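Local coordinates for Slr0280 protein (PDB 5H3K) that is of unknown function but carries a phosphodiester glycosidase family region and may therefore act on phosphodiester-linked sugars, at residues Ala263-Pro268 against Asn549-Ala554; Gln283-Ile288 against Gln292-Thr297; Leu351-Ser356 against Ser362-Asn367; Leu386-Thr391 against Ile412-Pro417. All blocks are in the same frame, centred on the assembly; numbering follows the deposited sequence.

How the contacts relate
From the N terminus, residues 263-268 leave the strand 258-264 and open contact 1. Contact 2 then closes the hairpin of strands 279-288 and 291-300. Next comes contact 3, which closes the short hairpin of strands 354-356 and 359-362. Contact 4 closes the loop between strands 379-392 and 411-415, which holds strand 397-403. Residues 549-554 finally close contact 1, which encloses the other three; those follow in series, and none cross. Contacts 1 and 2 have centres about 10 Å apart and are linked by a probable hydrogen bond from V551 N to Q292 O. Contacts 3 and 4 touch where P364 packs on L386, and both reach the same sheet.

Contact 1. Residues Ala263-Pro268 against Asn549-Ala554; sequences ARADAP and NRVGGA
V551 meets A265 and D266 with both of its methyls. This small van der Waals patch, methyls against the carbonyl and CB of A265, is the tight part of the contact. V551 CG2 lies 3.9 Å from A265 O and 4.1 Å from D266 CA. CG1 faces the methyl of A265, with V551 CG1 and A265 CB 4.1 Å apart. V551 CG1 stands anti to its backbone N (chi1 176°) while CG2 stands beside that N, which lets the fork straddle the A265-D266 peptide region. The patch buries just 124 Å² over both segments.

The loose side holds G552, which is exposed, and the end of the D266 side chain, which leads away from V551. A salt bridge within its own segment holds that end. R264 grips it side-on: R264 NE binds D266 OD1 at 2.9 Å, and NH2 binds D266 OD2. The NE partner lies in the guanidinium plane, but OD1 is approached from above the carboxylate plane. W163 makes a cation-pi contact with R264.

R550 points away from A265 and D266. Its NE and its backbone N bind A554 O from opposite faces of that carbonyl, and R550 NE lies 2.8 Å from A554 O. E560 forms a salt bridge with the same arginine. Residues 550-553 form a type II beta turn: G553 N returns to R550 O at 3.1 Å, and G552 takes the positive-phi position usual for glycine in such turns. Through V551, this turn packs the loop before helix 558-567 onto the end of strand 258-264, which belongs to a different sheet.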
# COMPACT_ATOMS: atom_id res chain seq x y z
N ALA A 263 -22.47 -9.34 12.43
CA ALA A 263 -21.48 -8.68 13.28
C ALA A 263 -20.75 -9.74 14.10
O ALA A 263 -21.36 -10.45 14.89
CB ALA A 263 -22.13 -7.65 14.18
N ARG A 264 -19.44 -9.87 13.89
CA ARG A 264 -18.66 -10.90 14.56
C ARG A 264 -17.19 -10.49 14.64
O ARG A 264 -16.74 -9.62 13.89
CB ARG A 264 -18.81 -12.25 13.84
CG ARG A 264 -18.29 -12.25 12.40
CD ARG A 264 -18.73 -13.49 11.62
NE ARG A 264 -18.29 -14.72 12.26
CZ ARG A 264 -18.67 -15.94 11.88
NH1 ARG A 264 -19.49 -16.08 10.85
NH2 ARG A 264 -18.23 -17.00 12.53
N ALA A 265 -16.44 -11.13 15.54
CA ALA A 265 -15.03 -10.82 15.73
C ALA A 265 -14.11 -11.63 14.81
O ALA A 265 -13.00 -11.20 14.49
CB ALA A 265 -14.63 -11.01 17.18
N ASP A 266 -14.56 -12.81 14.38
CA ASP A 266 -13.72 -13.64 13.51
C ASP A 266 -14.04 -13.43 12.03
O ASP A 266 -14.72 -14.24 11.39
CB ASP A 266 -13.84 -15.12 13.90
CG ASP A 266 -15.28 -15.60 13.95
OD1 ASP A 266 -16.17 -14.78 14.27
OD2 ASP A 266 -15.51 -16.79 13.67
N ALA A 267 -13.52 -12.33 11.48
CA ALA A 267 -13.80 -11.90 10.11
C ALA A 267 -12.57 -11.16 9.64
O ALA A 267 -11.79 -10.70 10.48
CB ALA A 267 -15.01 -10.98 10.09
N PRO A 268 -12.38 -11.03 8.31
CA PRO A 268 -13.20 -11.51 7.20
C PRO A 268 -12.92 -12.98 6.92
O PRO A 268 -11.92 -13.51 7.43
CB PRO A 268 -12.72 -10.64 6.03
CG PRO A 268 -11.29 -10.37 6.35
CD PRO A 268 -11.24 -10.21 7.84
N ASN A 549 -5.79 -6.39 14.00
CA ASN A 549 -6.01 -6.91 15.36
C ASN A 549 -6.24 -8.40 15.34
O ASN A 549 -6.88 -8.93 14.42
CB ASN A 549 -7.23 -6.24 16.01
CG ASN A 549 -6.99 -4.78 16.31
OD1 ASN A 549 -6.74 -4.40 17.45
ND2 ASN A 549 -7.08 -3.94 15.29
N ARG A 550 -5.73 -9.09 16.36
CA ARG A 550 -6.05 -10.50 16.54
C ARG A 550 -7.53 -10.59 16.93
O ARG A 550 -8.13 -9.61 17.41
CB ARG A 550 -5.16 -11.15 17.59
CG ARG A 550 -5.56 -10.84 19.05
CD ARG A 550 -4.40 -11.08 20.00
NE ARG A 550 -3.35 -10.06 19.86
CZ ARG A 550 -2.09 -10.20 20.27
NH1 ARG A 550 -1.22 -9.22 20.10
NH2 ARG A 550 -1.70 -11.33 20.85
N VAL A 551 -8.13 -11.75 16.68
CA VAL A 551 -9.52 -11.95 17.07
C VAL A 551 -9.66 -11.72 18.57
O VAL A 551 -9.02 -12.41 19.37
CB VAL A 551 -10.04 -13.35 16.67
CG1 VAL A 551 -11.47 -13.57 17.16
CG2 VAL A 551 -9.97 -13.53 15.15
N GLY A 552 -10.45 -10.71 18.93
CA GLY A 552 -10.72 -10.39 20.33
C GLY A 552 -9.57 -9.78 21.11
O GLY A 552 -9.53 -9.88 22.33
N GLY A 553 -8.64 -9.13 20.42
CA GLY A 553 -7.47 -8.59 21.08
C GLY A 553 -6.77 -7.52 20.26
O GLY A 553 -7.35 -6.97 19.31
N ALA A 554 -5.53 -7.21 20.62
CA ALA A 554 -4.79 -6.12 19.98
C ALA A 554 -4.03 -6.56 18.73
O ALA A 554 -4.02 -7.75 18.35
CB ALA A 554 -3.85 -5.48 20.99

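Contact 2. Residues Gln283-Ile288 against Gln292-Thr297; sequences QRFVNI and QFPVTT
The F285 ring meets P294 and Q292 obliquely. F285 CE1 lies 3.8 Å from P294 CG, and the ring and the Q292 amide are 42° apart. F293 has V286 O at its ring edge, while I288 CD1 reaches F293 CE1 obliquely at 3.5 Å. T297 OG1 sits at the edge of the R284 guanidinium and accepts from R284 NH1 at 2.9 Å. The N287 and Q292 side chains lie side by side and point the same way, with their amide planes 32° apart. Q292 NE2 donates to N287 OD1 at 2.9 Å, in the carbonyl plane and on a lone pair.

The two strands form an antiparallel beta hairpin. R284 with V295 and V286 with F293 are its hydrogen-bonded pairs. V295 N to R284 O is short, 2.7 Å. A water accepts from R284 NE and donates to both V295 O and T297 OG1. V286 and V295 also touch through their CG2 methyls on the face that meets helix 558-567.

On the other face, Q283 bends at chi2 (64°) and brings its amide over to T296. T296 OG1 donates to Q283 OE1 at 2.7 Å, again in plane on a lone pair. A second water, on this Q283 and T296 side, accepts from Q283 NE2 and donates to T296 OG1.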
# COMPACT_ATOMS: atom_id res chain seq x y z
N GLN A 283 -6.66 -14.32 1.89
CA GLN A 283 -7.09 -13.86 3.20
C GLN A 283 -7.11 -15.10 4.10
O GLN A 283 -7.71 -16.11 3.73
CB GLN A 283 -8.46 -13.19 3.13
CG GLN A 283 -8.96 -12.65 4.46
CD GLN A 283 -8.08 -11.53 4.99
OE1 GLN A 283 -7.61 -10.68 4.23
NE2 GLN A 283 -7.85 -11.53 6.32
N ARG A 284 -6.42 -15.03 5.23
CA ARG A 284 -6.20 -16.20 6.09
C ARG A 284 -6.28 -15.82 7.55
O ARG A 284 -6.13 -14.64 7.90
CB ARG A 284 -4.80 -16.77 5.85
CG ARG A 284 -4.65 -17.68 4.65
CD ARG A 284 -3.20 -18.11 4.47
NE ARG A 284 -2.39 -17.07 3.85
CZ ARG A 284 -1.15 -17.26 3.40
NH1 ARG A 284 -0.48 -16.26 2.84
NH2 ARG A 284 -0.60 -18.46 3.52
N PHE A 285 -6.49 -16.81 8.41
CA PHE A 285 -6.27 -16.64 9.85
C PHE A 285 -4.96 -17.33 10.22
O PHE A 285 -4.76 -18.50 9.89
CB PHE A 285 -7.42 -17.25 10.66
CG PHE A 285 -8.73 -16.52 10.51
CD1 PHE A 285 -9.01 -15.42 11.30
CD2 PHE A 285 -9.67 -16.94 9.57
CE1 PHE A 285 -10.23 -14.74 11.16
CE2 PHE A 285 -10.88 -16.27 9.43
CZ PHE A 285 -11.16 -15.16 10.22
N VAL A 286 -4.06 -16.61 10.87
CA VAL A 286 -2.81 -17.21 11.30
C VAL A 286 -2.80 -17.36 12.82
O VAL A 286 -3.00 -16.39 13.56
CB VAL A 286 -1.59 -16.40 10.83
CG1 VAL A 286 -0.30 -17.04 11.32
CG2 VAL A 286 -1.58 -16.29 9.30
N ASN A 287 -2.58 -18.59 13.29
CA ASN A 287 -2.56 -18.87 14.72
C ASN A 287 -1.15 -18.92 15.26
O ASN A 287 -0.31 -19.66 14.75
CB ASN A 287 -3.25 -20.21 15.00
CG ASN A 287 -4.69 -20.22 14.55
OD1 ASN A 287 -5.48 -19.36 14.94
ND2 ASN A 287 -5.05 -21.20 13.72
N ILE A 288 -0.89 -18.11 16.28
CA ILE A 288 0.34 -18.22 17.04
C ILE A 288 -0.03 -18.36 18.51
O ILE A 288 -1.21 -18.42 18.85
CB ILE A 288 1.27 -17.00 16.85
CG1 ILE A 288 0.52 -15.71 17.16
CG2 ILE A 288 1.81 -16.97 15.42
CD1 ILE A 288 1.42 -14.49 17.14
N GLN A 292 -5.18 -15.51 17.37
CA GLN A 292 -5.51 -15.79 15.97
C GLN A 292 -5.61 -14.46 15.22
O GLN A 292 -6.39 -13.59 15.59
CB GLN A 292 -6.85 -16.54 15.88
CG GLN A 292 -7.31 -16.81 14.45
CD GLN A 292 -8.50 -17.75 14.37
OE1 GLN A 292 -9.66 -17.33 14.50
NE2 GLN A 292 -8.23 -19.04 14.15
N PHE A 293 -4.79 -14.31 14.18
CA PHE A 293 -4.69 -13.03 13.45
C PHE A 293 -5.21 -13.16 12.04
O PHE A 293 -4.66 -13.94 11.25
CB PHE A 293 -3.23 -12.57 13.37
CG PHE A 293 -2.63 -12.15 14.69
CD1 PHE A 293 -2.18 -13.09 15.60
CD2 PHE A 293 -2.49 -10.80 14.99
CE1 PHE A 293 -1.61 -12.70 16.82
CE2 PHE A 293 -1.92 -10.39 16.20
CZ PHE A 293 -1.48 -11.34 17.12
N PRO A 294 -6.24 -12.38 11.68
CA PRO A 294 -6.60 -12.31 10.26
C PRO A 294 -5.46 -11.61 9.51
O PRO A 294 -5.03 -10.54 9.94
CB PRO A 294 -7.87 -11.45 10.24
CG PRO A 294 -8.39 -11.49 11.67
CD PRO A 294 -7.15 -11.59 12.53
N VAL A 295 -4.97 -12.22 8.43
CA VAL A 295 -3.87 -11.66 7.66
C VAL A 295 -4.17 -11.62 6.16
O VAL A 295 -4.68 -12.59 5.58
CB VAL A 295 -2.55 -12.45 7.89
CG1 VAL A 295 -1.44 -11.96 6.98
CG2 VAL A 295 -2.10 -12.33 9.35
N THR A 296 -3.88 -10.49 5.52
CA THR A 296 -4.02 -10.35 4.08
C THR A 296 -2.65 -10.42 3.42
O THR A 296 -1.70 -9.73 3.84
CB THR A 296 -4.65 -9.01 3.70
OG1 THR A 296 -5.78 -8.74 4.54
CG2 THR A 296 -5.09 -9.03 2.24
N THR A 297 -2.53 -11.25 2.39
CA THR A 297 -1.27 -11.35 1.66
C THR A 297 -1.48 -11.27 0.16
O THR A 297 -2.53 -11.66 -0.37
CB THR A 297 -0.52 -12.66 1.96
OG1 THR A 297 -1.33 -13.78 1.59
CG2 THR A 297 -0.16 -12.76 3.44
O HOH W 1 -6.79 -8.92 7.50
O HOH W 2 -3.15 -14.37 3.87

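Contact 3. Residues Leu351-Ser356 against Ser362-Asn367; sequences LGAVWS and SGPILN
V354 and S362 form an antiparallel hydrogen-bonded pair at the open end of the short hairpin of strands 354-356 and 359-362. V354 N donates to S362 O at 2.8 Å, and S362 N returns to V354 O at 3.1 Å. The second bond uses a lone pair of V354 O in the carbonyl plane; the first arrives tilted from the plane of its carbonyl. A353 CA-H adds a weaker contact to S362 O.

The S362 hydroxyl, anti to the backbone N (chi1 -170°), points away from the hairpin turn. S362 OG lies 3.0 Å from G352 O and also has N404 O within bonding reach. A water also lies 2.7 Å from S362 OG. That water accepts from G352 N and donates to G363 O, tying G352 N, S362 OG and G363 O together where the segments diverge. A second water accepts from both A353 N and I365 N and bridges the two segments where they part.

Beyond these bonds the contact is packing. A353 CB meets P364 CB at 3.9 Å. I365 CD1 reaches L351 CB at 4.1 Å, and I365 CG1 approaches the CA of G352.

Strand 354-356 is flanked by 359-362 and by 497-500, and W355 stacks on W360. V354 packs against P311 and M313 of strand 307-313, while A353 and P364 lean on strand 379-392.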
# COMPACT_ATOMS: atom_id res chain seq x y z
N LEU A 351 12.32 8.88 6.03
CA LEU A 351 13.33 8.49 7.01
C LEU A 351 13.79 7.06 6.71
O LEU A 351 13.25 6.10 7.27
CB LEU A 351 12.72 8.54 8.41
CG LEU A 351 12.21 9.93 8.84
CD1 LEU A 351 11.44 9.84 10.14
CD2 LEU A 351 13.40 10.89 8.97
N GLY A 352 14.75 6.90 5.80
CA GLY A 352 15.26 5.58 5.47
C GLY A 352 15.41 5.39 3.97
O GLY A 352 14.90 6.19 3.18
N ALA A 353 16.03 4.28 3.58
CA ALA A 353 16.47 4.09 2.20
C ALA A 353 15.33 3.92 1.21
O ALA A 353 14.39 3.16 1.44
CB ALA A 353 17.41 2.90 2.11
N VAL A 354 15.42 4.62 0.08
CA VAL A 354 14.50 4.38 -1.04
C VAL A 354 15.31 4.59 -2.31
O VAL A 354 15.83 5.68 -2.53
CB VAL A 354 13.32 5.39 -1.07
CG1 VAL A 354 12.45 5.14 -2.29
CG2 VAL A 354 12.46 5.35 0.20
N TRP A 355 15.44 3.55 -3.14
CA TRP A 355 16.14 3.74 -4.42
C TRP A 355 15.59 2.89 -5.56
O TRP A 355 15.04 1.80 -5.34
CB TRP A 355 17.67 3.56 -4.26
CG TRP A 355 18.24 2.14 -4.16
CD1 TRP A 355 18.86 1.43 -5.15
CD2 TRP A 355 18.30 1.31 -2.98
NE1 TRP A 355 19.30 0.21 -4.67
CE2 TRP A 355 18.97 0.11 -3.36
CE3 TRP A 355 17.85 1.46 -1.67
CZ2 TRP A 355 19.20 -0.93 -2.44
CZ3 TRP A 355 18.07 0.42 -0.77
CH2 TRP A 355 18.74 -0.76 -1.16
N SER A 356 15.72 3.39 -6.78
CA SER A 356 15.23 2.66 -7.95
C SER A 356 16.03 3.02 -9.17
O SER A 356 16.39 4.18 -9.37
CB SER A 356 13.74 2.94 -8.20
OG SER A 356 13.53 4.27 -8.63
N SER A 362 16.02 8.52 -1.28
CA SER A 362 16.21 8.78 0.15
C SER A 362 17.28 7.83 0.67
O SER A 362 17.32 6.68 0.28
CB SER A 362 14.90 8.58 0.89
OG SER A 362 15.03 9.05 2.23
N GLY A 363 18.17 8.31 1.53
CA GLY A 363 19.27 7.46 1.97
C GLY A 363 18.93 6.61 3.18
O GLY A 363 18.00 6.93 3.92
N PRO A 364 19.72 5.54 3.42
CA PRO A 364 19.52 4.66 4.58
C PRO A 364 19.86 5.40 5.87
O PRO A 364 20.72 6.31 5.88
CB PRO A 364 20.55 3.54 4.36
CG PRO A 364 21.16 3.78 3.00
CD PRO A 364 20.99 5.24 2.73
N ILE A 365 19.19 5.03 6.96
CA ILE A 365 19.55 5.54 8.28
C ILE A 365 19.61 4.44 9.33
O ILE A 365 18.94 3.40 9.19
CB ILE A 365 18.60 6.67 8.77
CG1 ILE A 365 17.19 6.12 9.06
CG2 ILE A 365 18.54 7.84 7.78
CD1 ILE A 365 16.30 7.10 9.81
N LEU A 366 20.44 4.66 10.36
CA LEU A 366 20.48 3.85 11.58
C LEU A 366 20.77 2.35 11.37
O LEU A 366 20.39 1.52 12.18
CB LEU A 366 19.18 4.04 12.38
CG LEU A 366 19.04 5.45 12.94
CD1 LEU A 366 17.60 5.72 13.42
CD2 LEU A 366 20.03 5.64 14.09
N ASN A 367 21.44 2.02 10.27
CA ASN A 367 21.78 0.64 9.93
C ASN A 367 20.54 -0.25 9.99
O ASN A 367 20.59 -1.39 10.47
CB ASN A 367 22.89 0.12 10.85
CG ASN A 367 23.74 -0.96 10.20
OD1 ASN A 367 23.99 -0.93 8.98
ND2 ASN A 367 24.20 -1.92 11.00
O HOH W 3 16.34 8.83 4.58
O HOH W 4 17.09 2.87 5.93

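Contact 4. Residues Leu386-Thr391 against Ile412-Pro417; sequences LSEIIT and IARYTP
E388 and R414 run at about a right angle to each other, and each offers its charged end to the other side chain. The guanidinium comes side-on. R414 NE donates to E388 OE1 at 2.7 Å and nearly straight (176°), while R414 NH2 donates to E388 OE2 at 2.8 Å. The carboxylate lies at the guanidinium edge, yet the two planes are 44° apart. OE1 is met from above the carboxylate plane; OE2 is met on its syn side, also somewhat out of plane.

The shape of each chain explains the fit. E388 is extended beyond CG and reaches straight across. R414 bends at chi3 (71°), which presents NE and NH2 together to the carboxylate. I390 stands two residues along the same strand as E388; I390 CD1 brushes R414 CD at 4.4 Å, a loose contact.

V483 of strand 481-488 touches both partners, and Y461 of strand 460-466 makes a cation-pi contact with R414. The CA atoms of E388 and R414 are 9.0 Å apart. The gap is that of next-but-one strands: strand 397-403 lies between them in the sheet. This is a two-pronged Arg-Glu salt bridge with its glutamate buried, consistent with the concave side of a curled mixed sheet.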
# COMPACT_ATOMS: atom_id res chain seq x y z
N LEU A 386 25.01 3.39 4.03
CA LEU A 386 25.61 3.92 2.82
C LEU A 386 26.55 5.02 3.25
O LEU A 386 26.18 5.85 4.07
CB LEU A 386 24.53 4.52 1.92
CG LEU A 386 25.01 5.32 0.71
CD1 LEU A 386 25.61 4.39 -0.33
CD2 LEU A 386 23.88 6.17 0.11
N SER A 387 27.77 5.01 2.76
CA SER A 387 28.64 6.15 2.97
C SER A 387 29.09 6.68 1.62
O SER A 387 29.37 5.90 0.70
CB SER A 387 29.84 5.80 3.86
OG SER A 387 30.71 4.89 3.23
N GLU A 388 29.12 8.00 1.49
CA GLU A 388 29.62 8.62 0.27
C GLU A 388 30.93 9.30 0.59
O GLU A 388 30.99 10.11 1.51
CB GLU A 388 28.62 9.65 -0.25
CG GLU A 388 27.25 9.07 -0.58
CD GLU A 388 26.36 10.03 -1.33
OE1 GLU A 388 25.97 11.08 -0.75
OE2 GLU A 388 26.05 9.75 -2.50
N ILE A 389 31.96 8.96 -0.17
CA ILE A 389 33.24 9.66 -0.05
C ILE A 389 33.27 10.79 -1.06
O ILE A 389 33.07 10.57 -2.26
CB ILE A 389 34.43 8.73 -0.32
CG1 ILE A 389 34.42 7.57 0.68
CG2 ILE A 389 35.74 9.51 -0.20
CD1 ILE A 389 34.23 8.03 2.10
N ILE A 390 33.47 12.00 -0.56
CA ILE A 390 33.62 13.16 -1.43
C ILE A 390 35.11 13.49 -1.49
O ILE A 390 35.72 13.75 -0.46
CB ILE A 390 32.87 14.37 -0.87
CG1 ILE A 390 31.40 14.04 -0.64
CG2 ILE A 390 33.02 15.58 -1.80
CD1 ILE A 390 30.59 15.21 -0.08
N THR A 391 35.67 13.46 -2.71
CA THR A 391 37.09 13.69 -2.93
C THR A 391 37.27 14.97 -3.73
O THR A 391 36.68 15.13 -4.80
CB THR A 391 37.74 12.52 -3.70
OG1 THR A 391 37.63 11.32 -2.93
CG2 THR A 391 39.22 12.79 -3.98
N ILE A 412 27.85 15.26 7.90
CA ILE A 412 27.76 15.84 6.57
C ILE A 412 26.64 15.17 5.77
O ILE A 412 26.60 13.95 5.66
CB ILE A 412 29.09 15.69 5.81
CG1 ILE A 412 30.20 16.43 6.57
CG2 ILE A 412 28.94 16.18 4.36
CD1 ILE A 412 31.59 16.10 6.10
N ALA A 413 25.75 15.99 5.22
CA ALA A 413 24.61 15.49 4.43
C ALA A 413 24.68 16.00 3.01
O ALA A 413 25.33 17.02 2.72
CB ALA A 413 23.29 15.87 5.09
N ARG A 414 24.02 15.30 2.09
CA ARG A 414 24.03 15.71 0.70
C ARG A 414 22.59 15.67 0.21
O ARG A 414 21.81 14.81 0.62
CB ARG A 414 24.93 14.77 -0.10
CG ARG A 414 25.54 15.35 -1.34
CD ARG A 414 26.64 14.44 -1.89
NE ARG A 414 26.14 13.20 -2.47
CZ ARG A 414 25.77 13.07 -3.74
NH1 ARG A 414 25.81 14.11 -4.57
NH2 ARG A 414 25.33 11.90 -4.18
N TYR A 415 22.23 16.62 -0.65
CA TYR A 415 20.90 16.70 -1.22
C TYR A 415 21.01 16.88 -2.73
O TYR A 415 21.62 17.84 -3.20
CB TYR A 415 20.10 17.84 -0.60
CG TYR A 415 19.69 17.55 0.82
CD1 TYR A 415 18.56 16.79 1.10
CD2 TYR A 415 20.46 18.01 1.90
CE1 TYR A 415 18.18 16.52 2.41
CE2 TYR A 415 20.09 17.74 3.22
CZ TYR A 415 18.95 16.99 3.47
OH TYR A 415 18.58 16.71 4.77
N THR A 416 20.44 15.94 -3.48
CA THR A 416 20.54 15.92 -4.93
C THR A 416 19.19 16.31 -5.51
O THR A 416 18.23 16.51 -4.76
CB THR A 416 20.99 14.54 -5.44
OG1 THR A 416 19.89 13.61 -5.36
CG2 THR A 416 22.17 14.03 -4.63
N PRO A 417 19.09 16.45 -6.85
CA PRO A 417 17.78 16.77 -7.42
C PRO A 417 16.68 15.75 -7.11
O PRO A 417 15.51 16.12 -7.20
CB PRO A 417 18.06 16.81 -8.92
CG PRO A 417 19.46 17.32 -9.00
CD PRO A 417 20.17 16.67 -7.83